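Local coordinates for L-arabinose ABC transporter, periplasmic L-arabinose-binding protein (Burkholderia thailandensis, PDB 4KZK) that probably captures L-arabinose and related sugars in the periplasm for an ABC transporter, and is seen here holding beta-D-galactose, at residues K118-L126 and A135-S143; W50-A61 and L289-V300. All blocks are in the same frame, centred on the assembly; numbering follows the deposited sequence.

Overall arrangement
Both interactions belong to the lobe built around strands 118-122 and 139-142, and both touch the galactose bound in the cleft between the two lobes. Along the chain the order is 50-61, 118-126, 135-143, 289-300, so interaction 2 joins the first helix to one entered late, after the chain has returned from the second lobe, while interaction 1 is local. Their centres lie about 14 Å apart: interaction 1 pairs two strands of the sheet, and interaction 2 packs helices 49-65 and 291-308 against each other beside that sheet. M140 and the carboxylate of D123 reach from the strands to the helices. Sheet and helix pair thus build one side of the sugar site together.

Interaction 1 of 2, residues K118-L126 and A135-S143; sequences KLMSVDDQL and ADVPHMGIS. With GAL (beta-D-galactopyranose), chain B.
D123 is tied to M140 by its backbone, N to O at 2.7 Å, at the point where two neighbouring parallel strands deliver residues to the sugar. Its carboxylate oxygen OD1 accepts from the O6 hydroxyl of galactose, and D124 OD1 accepts from O1 at 2.6 Å. A water bridges the strands here, donating to D123 O, accepting from I142 N, and lying 2.8 Å from galactose O6. D123 sits at the middle of a classic gamma turn, closed by a weak bond from D124 N to V122 O, and both carboxylates reach the same sugar from it. Within the site, D124 OD2 forms a salt bridge to K44, which also hydrogen-bonds the sugar, and this probably steadies the second carboxylate.

One shell back, S121 OG meets H139 ND1 at 2.7 Å, at the rim of the imidazole and near its plane; either could be the donor. With chi1 at 58°, S121 OG lies between its own backbone N and carbonyl carbon, from where it faces the ring. Q125 covers a face of the same ring: its CB stands over the centre, 3.7 Å from the centroid of H139, and its extended chain carries an amide turned only 17° from the ring plane. The imidazole is thus fixed at an edge and a face together. Farther from the sugar, S121 N bonds to P138 O at 3.0 Å and M140 N to S121 O, while V137 CG2 rests on L119 CD2. On the opposite face of the sheet from H139, M140 packs against T298 of helix 291-308. Parallel strands whose C-terminal ends feed ligand-binding loops are characteristic of the Rossmann-like lobes of type I periplasmic binding proteins; here the short connection between the neighbours contains no helix.

Interaction 2 of 2, residues W50-A61 and L289-V300; sequences WFQDEWRFAEQA and LNPRLHGYDTSV. With GAL (beta-D-galactopyranose), chain B.
W50 and H294, which touch across the helices, both hydrogen-bond through their ring nitrogens, NE1 and ND1, to one oxygen, OD1 of D123, the same atom that accepts from the sugar. The two rings meet edge-to-face, the indole edge toward the imidazole face with planes at 79° and W50 CZ2 3.6 Å from H294 ND1. H294 NE2 is bonded to T318 OG1, so bonds at both nitrogens fix the rotation of the imidazole. The indole turns one face to galactose, its CD1 3.6 Å from the sugar C4, and its benzo end abuts L289 CB. E54 OE2 lies 3.4 Å from H294 CB and close to D123 OD2, so a proton is probably shared within that acidic pair.

Behind the site, helices 49-65 and 291-308 cross at -39° with axes only 6.9 Å apart, in knobs-into-holes fashion on one side of the N-terminal lobe of this periplasmic binding protein. P291 is a knob among W50, D53, E54 and F57; F57 answers among P291, R292, G295 and Y296. The close approach centres on G295, whose bare CA comes within 3.4 Å of E54 O. R292 CB lies over the face of the F57 ring, and the chain, bent at chi3 (-61°), turns the guanidinium so that F57 CE1 sits over its flat side, 3.3 Å from NH2, the two planes steeply inclined. Its NH1 makes a weak bond to Q60 OE1. Farther along, the CB of A61 rests over a face of the Y296 ring, 4.0 Å from the centroid, while the Y296 hydroxyl is bonded to D64.

Interaction 1 of 2, residues K118-L126 and A135-S143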
loop_
_atom_site.group_PDB
_atom_site.type_symbol
_atom_site.label_atom_id
_atom_site.label_comp_id
_atom_site.label_asym_id
_atom_site.label_seq_id
_atom_site.Cartn_x
_atom_site.Cartn_y
_atom_site.Cartn_z
ATOM N N LYS A 118 8.181 14.300 18.514
ATOM C CA LYS A 118 7.126 14.711 17.587
ATOM C C LYS A 118 6.702 13.491 16.792
ATOM O O LYS A 118 7.537 12.627 16.534
ATOM C CB LYS A 118 7.616 15.816 16.666
ATOM C CG LYS A 118 7.749 17.120 17.432
ATOM C CD LYS A 118 8.375 18.243 16.647
ATOM C CE LYS A 118 8.192 19.569 17.368
ATOM N NZ LYS A 118 8.946 19.622 18.644
ATOM N N LEU A 119 5.413 13.434 16.461
ATOM C CA LEU A 119 4.792 12.250 15.857
ATOM C C LEU A 119 4.143 12.579 14.508
ATOM O O LEU A 119 3.302 13.477 14.422
ATOM C CB LEU A 119 3.731 11.681 16.808
ATOM C CG LEU A 119 2.865 10.537 16.270
ATOM C CD1 LEU A 119 3.697 9.309 15.947
ATOM C CD2 LEU A 119 1.739 10.206 17.229
ATOM N N MET A 120 4.512 11.799 13.486
ATOM C CA MET A 120 3.958 11.881 12.134
ATOM C C MET A 120 3.609 10.470 11.663
ATOM O O MET A 120 4.281 9.527 12.033
ATOM C CB MET A 120 5.005 12.470 11.198
ATOM C CG MET A 120 4.585 12.582 9.747
ATOM S SD MET A 120 5.877 13.409 8.816
ATOM C CE MET A 120 5.785 15.055 9.509
ATOM N N SER A 121 2.541 10.350 10.886
ATOM C CA SER A 121 2.147 9.055 10.305
ATOM C C SER A 121 2.385 9.039 8.807
ATOM O O SER A 121 2.369 10.082 8.128
ATOM C CB SER A 121 0.683 8.728 10.615
ATOM O OG SER A 121 -0.146 9.742 10.134
ATOM N N VAL A 122 2.612 7.843 8.291
ATOM C CA VAL A 122 2.777 7.639 6.852
ATOM C C VAL A 122 1.974 6.401 6.465
ATOM O O VAL A 122 1.934 5.413 7.215
ATOM C CB VAL A 122 4.278 7.574 6.456
ATOM C CG1 VAL A 122 4.972 6.360 7.038
ATOM C CG2 VAL A 122 4.447 7.663 4.952
ATOM N N ASP A 123 1.336 6.492 5.297
ATOM C CA ASP A 123 0.542 5.442 4.649
ATOM C C ASP A 123 -0.799 5.210 5.303
ATOM O O ASP A 123 -1.813 5.440 4.680
ATOM C CB ASP A 123 1.334 4.144 4.510
ATOM C CG ASP A 123 2.671 4.383 3.875
ATOM O OD1 ASP A 123 2.686 4.895 2.725
ATOM O OD2 ASP A 123 3.707 4.136 4.512
ATOM N N ASP A 124 -0.787 4.790 6.563
ATOM C CA ASP A 124 -1.969 4.369 7.273
ATOM C C ASP A 124 -2.236 5.362 8.389
ATOM O O ASP A 124 -1.487 5.437 9.356
ATOM C CB ASP A 124 -1.804 2.975 7.838
ATOM C CG ASP A 124 -1.536 1.900 6.775
ATOM O OD1 ASP A 124 -1.493 2.244 5.574
ATOM O OD2 ASP A 124 -1.372 0.720 7.173
ATOM N N GLN A 125 -3.325 6.117 8.261
ATOM C CA GLN A 125 -3.599 7.230 9.167
ATOM C C GLN A 125 -4.103 6.748 10.516
ATOM O O GLN A 125 -5.014 5.925 10.589
ATOM C CB GLN A 125 -4.606 8.209 8.525
ATOM C CG GLN A 125 -4.726 9.528 9.272
ATOM C CD GLN A 125 -5.631 10.524 8.557
ATOM O OE1 GLN A 125 -6.493 10.140 7.738
ATOM N NE2 GLN A 125 -5.436 11.801 8.845
ATOM N N LEU A 126 -3.527 7.287 11.592
ATOM C CA LEU A 126 -3.913 6.890 12.947
ATOM C C LEU A 126 -5.318 7.432 13.267
ATOM O O LEU A 126 -5.684 8.527 12.814
ATOM C CB LEU A 126 -2.881 7.402 13.957
ATOM C CG LEU A 126 -1.447 6.866 13.816
ATOM C CD1 LEU A 126 -0.533 7.572 14.808
ATOM C CD2 LEU A 126 -1.396 5.371 14.010
ATOM N N ALA A 135 -6.432 14.439 14.646
ATOM C CA ALA A 135 -6.281 15.753 14.003
ATOM C C ALA A 135 -4.901 16.411 14.170
ATOM O O ALA A 135 -4.513 17.254 13.359
ATOM C CB ALA A 135 -7.367 16.697 14.511
ATOM N N ASP A 136 -4.175 16.042 15.220
ATOM C CA ASP A 136 -2.890 16.661 15.560
ATOM C C ASP A 136 -1.681 15.888 15.002
ATOM O O ASP A 136 -0.525 16.229 15.288
ATOM C CB ASP A 136 -2.764 16.761 17.086
ATOM C CG ASP A 136 -2.915 15.411 17.770
ATOM O OD1 ASP A 136 -3.563 14.524 17.171
ATOM O OD2 ASP A 136 -2.401 15.233 18.903
ATOM N N VAL A 137 -1.936 14.857 14.207
ATOM C CA VAL A 137 -0.846 14.064 13.651
ATOM C C VAL A 137 -0.758 14.317 12.155
ATOM O O VAL A 137 -1.678 13.968 11.410
ATOM C CB VAL A 137 -1.021 12.562 13.923
ATOM C CG1 VAL A 137 0.116 11.777 13.283
ATOM C CG2 VAL A 137 -1.067 12.289 15.426
ATOM N N PRO A 138 0.330 14.951 11.715
ATOM C CA PRO A 138 0.473 15.162 10.274
ATOM C C PRO A 138 0.633 13.816 9.594
ATOM O O PRO A 138 1.300 12.933 10.136
ATOM C CB PRO A 138 1.759 15.979 10.163
ATOM C CG PRO A 138 2.509 15.633 11.406
ATOM C CD PRO A 138 1.477 15.492 12.460
ATOM N N HIS A 139 0.007 13.690 8.431
ATOM C CA HIS A 139 -0.081 12.420 7.721
ATOM C C HIS A 139 0.278 12.561 6.250
ATOM O O HIS A 139 -0.061 13.554 5.617
ATOM C CB HIS A 139 -1.494 11.875 7.836
ATOM C CG HIS A 139 -1.667 10.562 7.150
ATOM N ND1 HIS A 139 -1.093 9.399 7.619
ATOM C CD2 HIS A 139 -2.325 10.228 6.015
ATOM C CE1 HIS A 139 -1.365 8.414 6.786
ATOM N NE2 HIS A 139 -2.126 8.883 5.821
ATOM N N MET A 140 0.953 11.565 5.707
ATOM C CA MET A 140 1.116 11.453 4.266
ATOM C C MET A 140 0.688 10.077 3.833
ATOM O O MET A 140 1.152 9.082 4.402
ATOM C CB MET A 140 2.552 11.697 3.827
ATOM C CG MET A 140 2.697 11.678 2.315
ATOM S SD MET A 140 4.367 11.891 1.659
ATOM C CE MET A 140 4.749 13.555 2.210
ATOM N N GLY A 141 -0.229 10.016 2.871
ATOM C CA GLY A 141 -0.641 8.741 2.290
ATOM C C GLY A 141 -0.963 8.933 0.839
ATOM O O GLY A 141 -0.666 9.989 0.275
ATOM N N ILE A 142 -1.580 7.923 0.236
ATOM C CA ILE A 142 -1.934 8.001 -1.164
ATOM C C ILE A 142 -3.377 8.477 -1.314
ATOM O O ILE A 142 -4.193 8.304 -0.406
ATOM C CB ILE A 142 -1.707 6.664 -1.908
ATOM C CG1 ILE A 142 -2.726 5.574 -1.530
ATOM C CG2 ILE A 142 -0.294 6.184 -1.673
ATOM C CD1 ILE A 142 -2.592 4.320 -2.355
ATOM N N SER A 143 -3.691 9.056 -2.472
ATOM C CA SER A 143 -5.078 9.405 -2.806
ATOM C C SER A 143 -5.823 8.135 -3.202
ATOM O O SER A 143 -5.950 7.795 -4.374
ATOM C CB SER A 143 -5.129 10.465 -3.923
ATOM O OG SER A 143 -6.449 11.030 -3.965
HETATM C C1 GAL B . 0.091 0.669 2.977
HETATM C C2 GAL B . 0.403 -0.669 2.314
HETATM C C3 GAL B . 1.694 -0.513 1.498
HETATM C C4 GAL B . 1.559 0.666 0.538
HETATM C C5 GAL B . 1.224 1.916 1.331
HETATM C C6 GAL B . 1.013 3.120 0.423
HETATM O O1 GAL B . -1.161 0.535 3.621
HETATM O O2 GAL B . 0.567 -1.636 3.326
HETATM O O3 GAL B . 2.013 -1.718 0.791
HETATM O O4 GAL B . 0.596 0.399 -0.452
HETATM O O5 GAL B . -0.008 1.698 2.006
HETATM O O6 GAL B . 0.697 4.275 1.183
HETATM O O HOH W 1 1.534 14.746 16.270
HETATM O O HOH W 2 -1.710 5.540 1.861
HETATM O O HOH W 3 -3.833 12.168 11.254
#

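Interaction 2 of 2, residues W50-A61 and L289-V300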
loop_
_atom_site.group_PDB
_atom_site.type_symbol
_atom_site.label_atom_id
_atom_site.label_comp_id
_atom_site.label_asym_id
_atom_site.label_seq_id
_atom_site.Cartn_x
_atom_site.Cartn_y
_atom_site.Cartn_z
ATOM N N TRP A 50 7.868 -1.881 -0.367
ATOM C CA TRP A 50 7.463 -0.476 -0.230
ATOM C C TRP A 50 8.110 0.180 0.984
ATOM O O TRP A 50 8.594 1.314 0.903
ATOM C CB TRP A 50 5.928 -0.359 -0.165
ATOM C CG TRP A 50 5.466 1.009 0.120
ATOM C CD1 TRP A 50 4.973 1.489 1.302
ATOM C CD2 TRP A 50 5.492 2.106 -0.775
ATOM N NE1 TRP A 50 4.678 2.817 1.179
ATOM C CE2 TRP A 50 4.989 3.224 -0.090
ATOM C CE3 TRP A 50 5.920 2.267 -2.102
ATOM C CZ2 TRP A 50 4.902 4.490 -0.686
ATOM C CZ3 TRP A 50 5.817 3.510 -2.675
ATOM C CH2 TRP A 50 5.287 4.593 -1.977
ATOM N N PHE A 51 8.122 -0.525 2.113
ATOM C CA PHE A 51 8.670 0.051 3.330
ATOM C C PHE A 51 10.182 0.079 3.295
ATOM O O PHE A 51 10.802 0.980 3.834
ATOM C CB PHE A 51 8.102 -0.672 4.564
ATOM C CG PHE A 51 6.649 -0.394 4.763
ATOM C CD1 PHE A 51 6.220 0.866 5.082
ATOM C CD2 PHE A 51 5.694 -1.366 4.560
ATOM C CE1 PHE A 51 4.870 1.139 5.181
ATOM C CE2 PHE A 51 4.349 -1.088 4.645
ATOM C CZ PHE A 51 3.945 0.168 4.978
ATOM N N GLN A 52 10.765 -0.891 2.628
ATOM C CA GLN A 52 12.203 -0.845 2.360
ATOM C C GLN A 52 12.534 0.389 1.503
ATOM O O GLN A 52 13.564 1.061 1.703
ATOM C CB GLN A 52 12.687 -2.149 1.694
ATOM C CG GLN A 52 12.570 -3.393 2.593
ATOM C CD GLN A 52 13.488 -3.382 3.810
ATOM O OE1 GLN A 52 14.474 -2.651 3.849
ATOM N NE2 GLN A 52 13.163 -4.195 4.815
ATOM N N ASP A 53 11.663 0.720 0.557
ATOM C CA ASP A 53 11.880 1.892 -0.286
ATOM C C ASP A 53 11.726 3.178 0.505
ATOM O O ASP A 53 12.520 4.111 0.329
ATOM C CB ASP A 53 10.915 1.930 -1.475
ATOM C CG ASP A 53 11.173 0.838 -2.495
ATOM O OD1 ASP A 53 12.287 0.265 -2.546
ATOM O OD2 ASP A 53 10.260 0.570 -3.291
ATOM N N GLU A 54 10.713 3.248 1.366
ATOM C CA GLU A 54 10.600 4.410 2.266
ATOM C C GLU A 54 11.873 4.588 3.059
ATOM O O GLU A 54 12.386 5.716 3.153
ATOM C CB GLU A 54 9.419 4.227 3.215
ATOM C CG GLU A 54 8.083 4.475 2.552
ATOM C CD GLU A 54 6.930 4.401 3.534
ATOM O OE1 GLU A 54 7.123 3.918 4.654
ATOM O OE2 GLU A 54 5.804 4.830 3.160
ATOM N N TRP A 55 12.377 3.499 3.639
ATOM C CA TRP A 55 13.618 3.540 4.441
ATOM C C TRP A 55 14.830 4.023 3.658
ATOM O O TRP A 55 15.641 4.784 4.196
ATOM C CB TRP A 55 13.924 2.182 5.062
ATOM C CG TRP A 55 13.209 1.898 6.378
ATOM C CD1 TRP A 55 12.635 2.817 7.220
ATOM C CD2 TRP A 55 13.095 0.633 7.031
ATOM N NE1 TRP A 55 12.147 2.190 8.338
ATOM C CE2 TRP A 55 12.412 0.848 8.247
ATOM C CE3 TRP A 55 13.504 -0.660 6.708
ATOM C CZ2 TRP A 55 12.141 -0.176 9.133
ATOM C CZ3 TRP A 55 13.218 -1.683 7.588
ATOM C CH2 TRP A 55 12.554 -1.441 8.788
ATOM N N ARG A 56 14.967 3.579 2.417
ATOM C CA ARG A 56 16.122 3.949 1.605
ATOM C C ARG A 56 16.094 5.458 1.356
ATOM O O ARG A 56 17.138 6.131 1.419
ATOM C CB ARG A 56 16.125 3.166 0.280
ATOM C CG ARG A 56 17.145 3.649 -0.736
ATOM C CD ARG A 56 17.273 2.676 -1.893
ATOM N NE ARG A 56 16.058 2.540 -2.708
ATOM C CZ ARG A 56 15.840 3.146 -3.890
ATOM N NH1 ARG A 56 16.723 3.987 -4.422
ATOM N NH2 ARG A 56 14.700 2.914 -4.545
ATOM N N PHE A 57 14.916 6.006 1.084
ATOM C CA PHE A 57 14.791 7.450 0.849
ATOM C C PHE A 57 14.868 8.275 2.129
ATOM O O PHE A 57 15.413 9.400 2.121
ATOM C CB PHE A 57 13.547 7.754 0.018
ATOM C CG PHE A 57 13.724 7.385 -1.410
ATOM C CD1 PHE A 57 14.606 8.114 -2.191
ATOM C CD2 PHE A 57 13.088 6.295 -1.972
ATOM C CE1 PHE A 57 14.819 7.785 -3.509
ATOM C CE2 PHE A 57 13.308 5.957 -3.309
ATOM C CZ PHE A 57 14.177 6.713 -4.074
ATOM N N ALA A 58 14.384 7.717 3.236
ATOM C CA ALA A 58 14.575 8.335 4.547
ATOM C C ALA A 58 16.064 8.406 4.890
ATOM O O ALA A 58 16.498 9.390 5.473
ATOM C CB ALA A 58 13.815 7.594 5.634
ATOM N N GLU A 59 16.838 7.384 4.519
ATOM C CA GLU A 59 18.301 7.411 4.682
ATOM C C GLU A 59 18.952 8.509 3.867
ATOM O O GLU A 59 19.952 9.128 4.302
ATOM C CB GLU A 59 18.940 6.082 4.276
ATOM C CG GLU A 59 18.763 4.960 5.275
ATOM C CD GLU A 59 19.549 5.162 6.562
ATOM O OE1 GLU A 59 20.375 6.116 6.672
ATOM O OE2 GLU A 59 19.355 4.327 7.462
ATOM N N GLN A 60 18.440 8.742 2.662
ATOM C CA GLN A 60 18.953 9.837 1.823
ATOM C C GLN A 60 18.689 11.186 2.505
ATOM O O GLN A 60 19.563 12.075 2.518
ATOM C CB GLN A 60 18.305 9.772 0.432
ATOM C CG GLN A 60 18.911 10.631 -0.668
ATOM C CD GLN A 60 18.235 10.384 -2.023
ATOM O OE1 GLN A 60 17.805 11.326 -2.702
ATOM N NE2 GLN A 60 18.143 9.115 -2.421
ATOM N N ALA A 61 17.508 11.325 3.106
ATOM C CA ALA A 61 17.160 12.529 3.873
ATOM C C ALA A 61 18.099 12.721 5.066
ATOM O O ALA A 61 18.527 13.845 5.344
ATOM C CB ALA A 61 15.705 12.462 4.329
ATOM N N LEU A 289 3.667 4.104 -7.147
ATOM C CA LEU A 289 3.722 5.177 -6.159
ATOM C C LEU A 289 5.139 5.746 -6.019
ATOM O O LEU A 289 6.115 5.209 -6.551
ATOM C CB LEU A 289 3.245 4.643 -4.807
ATOM C CG LEU A 289 1.846 4.025 -4.780
ATOM C CD1 LEU A 289 1.560 3.548 -3.369
ATOM C CD2 LEU A 289 0.733 4.938 -5.276
ATOM N N ASN A 290 5.242 6.828 -5.251
ATOM C CA ASN A 290 6.494 7.554 -5.115
ATOM C C ASN A 290 7.068 7.494 -3.689
ATOM O O ASN A 290 6.734 8.335 -2.842
ATOM C CB ASN A 290 6.333 9.006 -5.558
ATOM C CG ASN A 290 7.671 9.704 -5.692
ATOM O OD1 ASN A 290 8.684 9.205 -5.195
ATOM N ND2 ASN A 290 7.688 10.863 -6.334
ATOM N N PRO A 291 7.967 6.525 -3.411
ATOM C CA PRO A 291 8.444 6.394 -2.039
ATOM C C PRO A 291 9.431 7.487 -1.634
ATOM O O PRO A 291 9.795 7.608 -0.458
ATOM C CB PRO A 291 9.143 5.037 -2.037
ATOM C CG PRO A 291 9.655 4.889 -3.441
ATOM C CD PRO A 291 8.538 5.465 -4.277
ATOM N N ARG A 292 9.900 8.284 -2.598
ATOM C CA ARG A 292 10.661 9.473 -2.234
ATOM C C ARG A 292 9.792 10.448 -1.447
ATOM O O ARG A 292 10.255 11.058 -0.466
ATOM C CB ARG A 292 11.218 10.173 -3.468
ATOM C CG ARG A 292 12.197 11.270 -3.110
ATOM C CD ARG A 292 12.742 11.941 -4.354
ATOM N NE ARG A 292 13.463 11.014 -5.221
ATOM C CZ ARG A 292 14.767 10.750 -5.157
ATOM N NH1 ARG A 292 15.535 11.301 -4.218
ATOM N NH2 ARG A 292 15.302 9.893 -6.036
ATOM N N LEU A 293 8.544 10.612 -1.859
ATOM C CA LEU A 293 7.626 11.490 -1.118
ATOM C C LEU A 293 7.378 10.917 0.282
ATOM O O LEU A 293 7.533 11.614 1.280
ATOM C CB LEU A 293 6.311 11.679 -1.864
ATOM C CG LEU A 293 6.377 12.279 -3.279
ATOM C CD1 LEU A 293 5.007 12.364 -3.921
ATOM C CD2 LEU A 293 7.056 13.629 -3.264
ATOM N N HIS A 294 7.046 9.634 0.360
ATOM C CA HIS A 294 6.714 9.005 1.639
ATOM C C HIS A 294 7.894 8.764 2.569
ATOM O O HIS A 294 7.702 8.630 3.769
ATOM C CB HIS A 294 5.973 7.687 1.383
ATOM C CG HIS A 294 4.603 7.873 0.815
ATOM N ND1 HIS A 294 3.511 7.155 1.255
ATOM C CD2 HIS A 294 4.152 8.689 -0.168
ATOM C CE1 HIS A 294 2.442 7.520 0.562
ATOM N NE2 HIS A 294 2.803 8.459 -0.297
ATOM N N GLY A 295 9.114 8.703 2.031
ATOM C CA GLY A 295 10.319 8.455 2.829
ATOM C C GLY A 295 11.187 9.683 3.010
ATOM O O GLY A 295 11.635 9.959 4.118
ATOM N N TYR A 296 11.466 10.392 1.920
ATOM C CA TYR A 296 12.372 11.550 1.996
ATOM C C TYR A 296 11.596 12.792 2.467
ATOM O O TYR A 296 12.025 13.441 3.431
ATOM C CB TYR A 296 13.098 11.728 0.648
ATOM C CG TYR A 296 14.190 12.768 0.604
ATOM C CD1 TYR A 296 13.872 14.089 0.466
ATOM C CD2 TYR A 296 15.522 12.399 0.678
ATOM C CE1 TYR A 296 14.854 15.060 0.415
ATOM C CE2 TYR A 296 16.538 13.358 0.632
ATOM C CZ TYR A 296 16.193 14.689 0.507
ATOM O OH TYR A 296 17.168 15.673 0.443
ATOM N N ASP A 297 10.456 13.104 1.852
ATOM C CA ASP A 297 9.732 14.355 2.182
ATOM C C ASP A 297 9.130 14.336 3.581
ATOM O O ASP A 297 9.097 15.360 4.263
ATOM C CB ASP A 297 8.636 14.696 1.168
ATOM C CG ASP A 297 9.196 15.145 -0.162
ATOM O OD1 ASP A 297 10.414 15.029 -0.352
ATOM O OD2 ASP A 297 8.402 15.609 -0.996
ATOM N N THR A 298 8.641 13.183 4.015
ATOM C CA THR A 298 8.159 13.067 5.377
ATOM C C THR A 298 9.308 13.330 6.350
ATOM O O THR A 298 9.138 14.061 7.334
ATOM C CB THR A 298 7.595 11.670 5.659
ATOM O OG1 THR A 298 8.574 10.688 5.287
ATOM C CG2 THR A 298 6.274 11.461 4.905
ATOM N N SER A 299 10.474 12.745 6.081
ATOM C CA SER A 299 11.612 12.875 6.988
ATOM C C SER A 299 12.084 14.331 7.057
ATOM O O SER A 299 12.452 14.824 8.128
ATOM C CB SER A 299 12.764 11.949 6.567
ATOM O OG SER A 299 12.425 10.571 6.673
ATOM N N VAL A 300 12.057 15.024 5.923
ATOM C CA VAL A 300 12.403 16.455 5.917
ATOM C C VAL A 300 11.366 17.292 6.671
ATOM O O VAL A 300 11.738 18.196 7.444
ATOM C CB VAL A 300 12.624 16.980 4.480
ATOM C CG1 VAL A 300 12.720 18.503 4.451
ATOM C CG2 VAL A 300 13.887 16.354 3.905
HETATM C C1 GAL B . 0.091 0.669 2.977
HETATM C C2 GAL B . 0.403 -0.669 2.314
HETATM C C3 GAL B . 1.694 -0.513 1.498
HETATM C C4 GAL B . 1.559 0.666 0.538
HETATM C C5 GAL B . 1.224 1.916 1.331
HETATM C C6 GAL B . 1.013 3.120 0.423
HETATM O O1 GAL B . -1.161 0.535 3.621
HETATM O O2 GAL B . 0.567 -1.636 3.326
HETATM O O3 GAL B . 2.013 -1.718 0.791
HETATM O O4 GAL B . 0.596 0.399 -0.452
HETATM O O5 GAL B . -0.008 1.698 2.006
HETATM O O6 GAL B . 0.697 4.275 1.183
#